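Local coordinates for protein serine acetyltransferase (PDB 3F1X) that probably transfers an acetyl group from acetyl-CoA to L-serine, the step that leads into bacterial cysteine biosynthesis, at residues R164-L169 with R179-M184; T204-T209 with K224-V229; A215-G220 with P249-L254. All blocks are in the same frame, centred on the assembly; numbering follows the deposited sequence.

Interaction 1. Residues R164-L169 with R179-M184; sequences RIAHEL and RFITEM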
# COMPACT_ATOMS: atom_id res chain seq x y z
N ARG A 164 21.41 -17.32 -12.67
CA ARG A 164 21.67 -17.14 -14.10
C ARG A 164 21.43 -15.71 -14.55
O ARG A 164 22.11 -15.21 -15.44
CB ARG A 164 20.83 -18.12 -14.93
CG ARG A 164 21.22 -19.59 -14.68
CD ARG A 164 20.80 -20.49 -15.84
NE ARG A 164 20.93 -21.91 -15.53
CZ ARG A 164 22.08 -22.56 -15.42
NH1 ARG A 164 23.23 -21.92 -15.60
NH2 ARG A 164 22.08 -23.86 -15.14
N ILE A 165 20.49 -15.03 -13.91
CA ILE A 165 20.22 -13.64 -14.24
C ILE A 165 21.42 -12.79 -13.81
O ILE A 165 21.91 -11.94 -14.57
CB ILE A 165 18.94 -13.13 -13.54
CG1 ILE A 165 17.71 -13.71 -14.22
CG2 ILE A 165 18.90 -11.61 -13.55
CD1 ILE A 165 16.42 -13.47 -13.49
N ALA A 166 21.89 -13.04 -12.59
CA ALA A 166 23.01 -12.31 -12.02
C ALA A 166 24.31 -12.58 -12.76
O ALA A 166 25.10 -11.67 -12.98
CB ALA A 166 23.16 -12.66 -10.53
N HIS A 167 24.52 -13.83 -13.16
CA HIS A 167 25.73 -14.21 -13.88
C HIS A 167 25.85 -13.43 -15.19
O HIS A 167 26.91 -12.90 -15.50
CB HIS A 167 25.73 -15.71 -14.17
CG HIS A 167 27.02 -16.22 -14.73
ND1 HIS A 167 27.12 -16.81 -15.97
CD2 HIS A 167 28.27 -16.26 -14.19
CE1 HIS A 167 28.36 -17.20 -16.17
NE2 HIS A 167 29.08 -16.88 -15.11
N GLU A 168 24.75 -13.36 -15.93
CA GLU A 168 24.72 -12.65 -17.21
C GLU A 168 25.06 -11.18 -16.99
O GLU A 168 25.84 -10.59 -17.75
CB GLU A 168 23.34 -12.81 -17.85
CG GLU A 168 23.20 -12.19 -19.23
CD GLU A 168 24.33 -12.57 -20.18
OE1 GLU A 168 24.65 -13.77 -20.30
OE2 GLU A 168 24.90 -11.66 -20.82
N LEU A 169 24.49 -10.60 -15.95
CA LEU A 169 24.75 -9.20 -15.61
C LEU A 169 26.24 -9.03 -15.28
O LEU A 169 26.85 -8.03 -15.64
CB LEU A 169 23.88 -8.80 -14.41
CG LEU A 169 22.72 -7.81 -14.57
CD1 LEU A 169 22.30 -7.65 -16.02
CD2 LEU A 169 21.55 -8.28 -13.72
N ARG A 179 25.68 -9.46 -7.23
CA ARG A 179 25.76 -10.00 -5.87
C ARG A 179 24.47 -9.67 -5.11
O ARG A 179 23.98 -10.46 -4.31
CB ARG A 179 26.98 -9.41 -5.15
CG ARG A 179 27.28 -10.04 -3.80
CD ARG A 179 27.50 -11.55 -3.91
NE ARG A 179 27.75 -12.15 -2.60
CZ ARG A 179 28.92 -12.11 -1.95
NH1 ARG A 179 29.96 -11.49 -2.49
NH2 ARG A 179 29.04 -12.68 -0.76
N PHE A 180 23.94 -8.48 -5.37
CA PHE A 180 22.70 -8.04 -4.76
C PHE A 180 21.62 -9.04 -5.09
O PHE A 180 20.87 -9.49 -4.22
CB PHE A 180 22.31 -6.69 -5.33
CG PHE A 180 22.24 -5.61 -4.32
CD1 PHE A 180 21.10 -5.43 -3.54
CD2 PHE A 180 23.32 -4.74 -4.15
CE1 PHE A 180 21.03 -4.41 -2.60
CE2 PHE A 180 23.26 -3.72 -3.21
CZ PHE A 180 22.12 -3.55 -2.43
N ILE A 181 21.54 -9.39 -6.37
CA ILE A 181 20.54 -10.33 -6.83
C ILE A 181 20.69 -11.74 -6.25
O ILE A 181 19.68 -12.35 -5.88
CB ILE A 181 20.52 -10.36 -8.38
CG1 ILE A 181 19.95 -9.02 -8.89
CG2 ILE A 181 19.71 -11.57 -8.89
CD1 ILE A 181 19.83 -8.89 -10.39
N THR A 182 21.91 -12.26 -6.15
CA THR A 182 22.06 -13.61 -5.58
C THR A 182 21.79 -13.63 -4.08
O THR A 182 21.23 -14.60 -3.57
CB THR A 182 23.45 -14.25 -5.87
OG1 THR A 182 24.50 -13.39 -5.40
CG2 THR A 182 23.61 -14.52 -7.37
N GLU A 183 22.19 -12.58 -3.38
CA GLU A 183 21.95 -12.53 -1.94
C GLU A 183 20.45 -12.45 -1.69
O GLU A 183 19.96 -12.86 -0.64
CB GLU A 183 22.66 -11.34 -1.30
CG GLU A 183 24.18 -11.50 -1.26
CD GLU A 183 24.62 -12.67 -0.39
OE1 GLU A 183 25.81 -13.04 -0.45
OE2 GLU A 183 23.78 -13.21 0.36
N MSE A 184 19.73 -11.90 -2.67
CA MSE A 184 18.27 -11.79 -2.57
C MSE A 184 17.68 -13.20 -2.55
O MSE A 184 16.77 -13.50 -1.77
CB MSE A 184 17.73 -11.00 -3.76
CG MSE A 184 16.89 -9.80 -3.37
SE MSE A 184 16.25 -8.85 -4.93
CE MSE A 184 14.87 -10.10 -5.48

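Interaction 2. Residues T204-T209 with K224-V229; sequences TIDHGT and KLYQGV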
# COMPACT_ATOMS: atom_id res chain seq x y z
N THR A 204 20.33 -28.98 -10.87
CA THR A 204 19.23 -29.06 -9.93
C THR A 204 19.73 -29.07 -8.49
O THR A 204 20.81 -29.57 -8.20
CB THR A 204 18.37 -30.32 -10.19
OG1 THR A 204 17.16 -30.24 -9.43
CG2 THR A 204 19.12 -31.57 -9.80
N ILE A 205 18.95 -28.46 -7.62
CA ILE A 205 19.26 -28.39 -6.20
C ILE A 205 18.02 -28.91 -5.49
O ILE A 205 16.94 -28.35 -5.64
CB ILE A 205 19.55 -26.95 -5.75
CG1 ILE A 205 20.85 -26.45 -6.40
CG2 ILE A 205 19.63 -26.88 -4.23
CD1 ILE A 205 21.16 -24.98 -6.15
N ASP A 206 18.17 -30.00 -4.75
CA ASP A 206 17.05 -30.60 -4.04
C ASP A 206 16.91 -29.99 -2.64
O ASP A 206 17.83 -30.10 -1.84
CB ASP A 206 17.26 -32.11 -3.91
CG ASP A 206 15.96 -32.89 -3.99
OD1 ASP A 206 14.94 -32.40 -3.46
OD2 ASP A 206 15.97 -34.00 -4.57
N HIS A 207 15.77 -29.36 -2.36
CA HIS A 207 15.52 -28.74 -1.06
C HIS A 207 16.42 -27.50 -0.98
O HIS A 207 15.92 -26.37 -0.98
CB HIS A 207 15.81 -29.77 0.04
CG HIS A 207 15.16 -31.10 -0.20
ND1 HIS A 207 13.79 -31.25 -0.27
CD2 HIS A 207 15.68 -32.33 -0.38
CE1 HIS A 207 13.50 -32.52 -0.48
NE2 HIS A 207 14.63 -33.20 -0.55
N GLY A 208 17.73 -27.71 -0.90
CA GLY A 208 18.67 -26.60 -0.95
C GLY A 208 19.07 -25.65 0.17
O GLY A 208 20.07 -24.96 0.02
N THR A 209 18.32 -25.58 1.26
CA THR A 209 18.69 -24.65 2.34
C THR A 209 20.11 -24.94 2.83
O THR A 209 20.45 -26.08 3.14
CB THR A 209 17.71 -24.75 3.51
OG1 THR A 209 16.41 -24.35 3.06
CG2 THR A 209 18.11 -23.83 4.66
N LYS A 224 23.55 -32.51 -9.51
CA LYS A 224 22.53 -32.34 -8.48
C LYS A 224 23.17 -32.18 -7.11
O LYS A 224 24.05 -32.94 -6.73
CB LYS A 224 21.59 -33.56 -8.44
CG LYS A 224 20.57 -33.50 -7.31
CD LYS A 224 19.70 -34.75 -7.22
CE LYS A 224 18.73 -34.87 -8.38
NZ LYS A 224 17.72 -35.94 -8.13
N LEU A 225 22.73 -31.16 -6.38
CA LEU A 225 23.24 -30.87 -5.05
C LEU A 225 22.07 -30.90 -4.08
O LEU A 225 20.95 -30.52 -4.43
CB LEU A 225 23.87 -29.47 -5.02
CG LEU A 225 25.37 -29.26 -5.20
CD1 LEU A 225 25.96 -30.18 -6.27
CD2 LEU A 225 25.60 -27.79 -5.54
N TYR A 226 22.33 -31.35 -2.85
CA TYR A 226 21.30 -31.41 -1.83
C TYR A 226 21.52 -30.29 -0.81
O TYR A 226 22.51 -29.56 -0.88
CB TYR A 226 21.34 -32.78 -1.12
CG TYR A 226 20.62 -33.85 -1.89
CD1 TYR A 226 19.34 -34.25 -1.53
CD2 TYR A 226 21.20 -34.46 -3.00
CE1 TYR A 226 18.64 -35.24 -2.25
CE2 TYR A 226 20.52 -35.45 -3.73
CZ TYR A 226 19.24 -35.83 -3.35
OH TYR A 226 18.56 -36.79 -4.06
N GLN A 227 20.57 -30.16 0.12
CA GLN A 227 20.64 -29.14 1.16
C GLN A 227 21.97 -29.20 1.92
O GLN A 227 22.54 -30.27 2.11
CB GLN A 227 19.49 -29.34 2.16
CG GLN A 227 19.47 -30.73 2.83
CD GLN A 227 18.70 -31.77 2.03
OE1 GLN A 227 18.46 -31.60 0.84
NE2 GLN A 227 18.31 -32.87 2.69
N GLY A 228 22.43 -28.02 2.35
CA GLY A 228 23.66 -27.92 3.13
C GLY A 228 24.98 -28.18 2.42
O GLY A 228 26.04 -28.15 3.06
N VAL A 229 24.95 -28.44 1.13
CA VAL A 229 26.19 -28.71 0.41
C VAL A 229 27.00 -27.44 0.17
O VAL A 229 26.47 -26.43 -0.29
CB VAL A 229 25.91 -29.39 -0.94
CG1 VAL A 229 27.17 -29.42 -1.79
CG2 VAL A 229 25.40 -30.80 -0.70

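Interaction 3. Residues A215-G220 with P249-L254; sequences ATSIIG and PRHPIL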
# COMPACT_ATOMS: atom_id res chain seq x y z
N ALA A 215 32.61 -18.43 -5.37
CA ALA A 215 32.92 -17.56 -6.51
C ALA A 215 33.57 -18.18 -7.74
O ALA A 215 33.22 -17.82 -8.87
CB ALA A 215 33.75 -16.38 -6.03
N THR A 216 34.52 -19.09 -7.57
CA THR A 216 35.16 -19.66 -8.75
C THR A 216 34.82 -21.12 -8.99
O THR A 216 35.56 -21.84 -9.66
CB THR A 216 36.70 -19.50 -8.69
OG1 THR A 216 37.22 -20.19 -7.55
CG2 THR A 216 37.06 -18.02 -8.60
N SER A 217 33.69 -21.56 -8.47
CA SER A 217 33.26 -22.94 -8.66
C SER A 217 32.89 -23.19 -10.12
O SER A 217 32.39 -22.30 -10.81
CB SER A 217 32.06 -23.25 -7.78
OG SER A 217 32.33 -23.01 -6.42
N ILE A 218 33.12 -24.41 -10.59
CA ILE A 218 32.77 -24.80 -11.94
C ILE A 218 31.93 -26.06 -11.82
O ILE A 218 32.41 -27.09 -11.33
CB ILE A 218 34.01 -25.08 -12.83
CG1 ILE A 218 34.87 -23.82 -12.95
CG2 ILE A 218 33.58 -25.52 -14.22
CD1 ILE A 218 36.16 -24.02 -13.75
N ILE A 219 30.68 -25.99 -12.25
CA ILE A 219 29.80 -27.13 -12.18
C ILE A 219 29.37 -27.57 -13.58
O ILE A 219 28.88 -26.75 -14.36
CB ILE A 219 28.55 -26.82 -11.36
CG1 ILE A 219 28.95 -26.41 -9.95
CG2 ILE A 219 27.65 -28.02 -11.30
CD1 ILE A 219 27.77 -26.00 -9.08
N GLY A 220 29.56 -28.85 -13.87
CA GLY A 220 29.22 -29.40 -15.17
C GLY A 220 27.73 -29.55 -15.44
O GLY A 220 26.90 -28.90 -14.81
N PRO A 249 42.25 -19.50 -9.21
CA PRO A 249 41.18 -20.44 -8.86
C PRO A 249 41.44 -21.13 -7.52
O PRO A 249 42.59 -21.42 -7.19
CB PRO A 249 41.20 -21.44 -10.02
CG PRO A 249 41.65 -20.59 -11.17
CD PRO A 249 42.78 -19.79 -10.55
N ARG A 250 40.38 -21.39 -6.77
CA ARG A 250 40.50 -22.05 -5.47
C ARG A 250 39.21 -22.71 -5.03
O ARG A 250 39.05 -23.07 -3.86
CB ARG A 250 40.98 -21.05 -4.41
CG ARG A 250 40.34 -19.67 -4.47
CD ARG A 250 40.94 -18.79 -3.38
NE ARG A 250 40.57 -17.38 -3.50
CZ ARG A 250 40.93 -16.60 -4.52
NH1 ARG A 250 41.66 -17.09 -5.51
NH2 ARG A 250 40.57 -15.32 -4.54
N HIS A 251 38.29 -22.88 -5.97
CA HIS A 251 37.00 -23.52 -5.69
C HIS A 251 36.90 -24.82 -6.48
O HIS A 251 37.53 -24.98 -7.54
CB HIS A 251 35.86 -22.57 -6.04
CG HIS A 251 35.66 -21.48 -5.03
ND1 HIS A 251 35.17 -21.72 -3.76
CD2 HIS A 251 35.94 -20.16 -5.07
CE1 HIS A 251 35.15 -20.59 -3.07
NE2 HIS A 251 35.62 -19.63 -3.84
N PRO A 252 36.09 -25.77 -5.99
CA PRO A 252 35.91 -27.08 -6.64
C PRO A 252 35.39 -27.09 -8.06
O PRO A 252 34.77 -26.14 -8.54
CB PRO A 252 34.95 -27.81 -5.69
CG PRO A 252 35.16 -27.12 -4.37
CD PRO A 252 35.26 -25.68 -4.78
N ILE A 253 35.64 -28.22 -8.71
CA ILE A 253 35.19 -28.46 -10.06
C ILE A 253 34.39 -29.76 -10.01
O ILE A 253 34.91 -30.79 -9.59
CB ILE A 253 36.35 -28.69 -11.04
CG1 ILE A 253 37.25 -27.45 -11.09
CG2 ILE A 253 35.80 -29.03 -12.41
CD1 ILE A 253 38.43 -27.61 -12.02
N LEU A 254 33.12 -29.70 -10.39
CA LEU A 254 32.30 -30.90 -10.42
C LEU A 254 32.02 -31.20 -11.88
O LEU A 254 31.47 -30.36 -12.59
CB LEU A 254 30.97 -30.68 -9.68
CG LEU A 254 30.93 -30.91 -8.16
CD1 LEU A 254 31.91 -29.97 -7.48
CD2 LEU A 254 29.50 -30.69 -7.64

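Interaction 1. Residues R164-L169 with R179-M184
Ile165, Ala166 and Leu169 of helix 155-171 pack on Ile181 and Thr182 of helix 177-189. The two helices form an antiparallel alpha-helical hairpin, the last helical element before the beta-helix domain. Their axes pass 8.6 Å apart here, and their N-to-C directions differ by 170°. The contact is buried and apolar, with no hydrogen bond across it. At its start, Arg164 turns the other way. Its guanidinium pairs with Asp133 and bonds the carbonyls of Ile199 and Gly200, tying the helix to the first coil of the beta-helix. Ile165 follows and sends CG2 to within 4.3 Å of Ile181 CD1. It also touches Ala49 of helix 39-53 and Phe119 of helix 109-120. Ala166 is where the backbones come nearest. Its small side chain fits the close spacing: Ala166 CB lies 3.7 Å from Thr182 CG2 and 4.0 Å from Ile181 CG2. Thr182 presents a methyl here because CG2 sits beside its own backbone N, anti to the carbonyl carbon. One turn on, Leu169 CD2 meets Ile181 CD1 at 3.8 Å, and the two side chains cross at about a right angle. Ile181 is extended at chi2 (-179°), which carries CD1 away from the backbone to touch both Ile165 and Leu169. On the far side of helix 177-189, Arg179 and Glu183 pack on Tyr154 and Pro155 of the second subunit. There Arg179 grips Glu183 side-on in a salt bridge, with NE 3.0 Å from OE1 on its anti lone pair and NH2 3.3 Å from the same oxygen.

Interaction 2. Residues T204-T209 with K224-V229
Thr204 and Lys224 lie side by side and point the same way. Thr204 places CG2 between its backbone N and carbonyl carbon, and this methyl is tight against Lys224 CB at 3.5 Å. The lysine chain bends at chi3 (-70°), which brings CE back toward the same methyl. Asp206 and Tyr226 run alongside each other, with carboxylate and ring planes 23° apart. Asp206 CB makes a CH-pi contact over one ring face, 4.0 Å from the ring centroid of Tyr226. Tyr261 also stacks on this tyrosine. These pairs belong to neighbouring parallel strands on one flat side of a left-handed parallel beta-helix. Leu225 N bonds Thr204 O at 3.1 Å, and Asp206 N bonds Leu225 O at 2.8 Å. Ile205 and Leu225 point to the other face of the sheet. Beyond the strands, the His207 ring lies under Asp206 OD1, which sits 3.0 Å above the plane over the centre. His207 ND1 bonds Asp192 of the third subunit, so this corner reaches across a subunit boundary. Gln227 lies beside His207 with its amide steeply turned to the ring. Gly228 N, in the type II turn from Tyr226 to Val229, bonds Thr209 O at 2.9 Å.

Interaction 3. Residues A215-G220 with P249-L254
Two neighbouring coils of the left-handed parallel beta-helix meet here, on one flat side of the prism. Strand 218-219 lies between strands 198-199 and 253-254, all running parallel. Across the pair, Ile218 N bonds Pro252 O at 3.1 Å, and Leu254 N bonds Ile218 O at 2.9 Å. Both bonds are straight, at 166°. Ile253 CA adds a CA-H...O contact to Ile218 O at 3.3 Å. Ile218 and Ile253 pack against each other on the outer face, where Ile218 CB comes to 4.4 Å from Ile253 CG2. Ile219 and Leu254 point into the core, where they touch Leu231 and Ile272 respectively. Before the strands, His251 leans on the loop 215-217. Its CG stands beside the backbone N, anti to the carbonyl carbon (chi1 -76°), which puts CG on the side of Thr216; the ring then lies beside Ala215 and Thr216. One ring face lies under Ala215 N, which is 3.5 Å above the plane and offset toward the rim. The side chain also touches Ala233. An alanine here would keep CB but lose the ring, and would probably open a gap beside the backbone of Ala215 and Thr216. Ser217 turns OG beside its own backbone N, where it bonds Gly214 O and touches His251 CB at 3.6 Å. Arg250, next to this histidine, packs on Pro142 of the second subunit. At the far end, where the coil leaves the strand, Gly220 N closes the ladder on Leu254 O at 2.8 Å, with an angle of 146° at the hydrogen.

Interaction 1 belongs to the helical domain, and interactions 2 and 3 to the beta-helix that follows it. The centre of interaction 1 is about 18 Å from that of interaction 2 and about 17 Å from that of interaction 3, with nearest atoms about 7 Å away in each case. Interactions 2 and 3 lie on two different sides of the prism and share its core: Leu225 CD1 touches Leu254 CD2 at 3.8 Å. Strand 224-226 is the next strand after 218-219 in the chain, which joins the two contacts. As in related serine acetyltransferases, the active site probably lies between subunits. Interaction 2 reaches such a boundary.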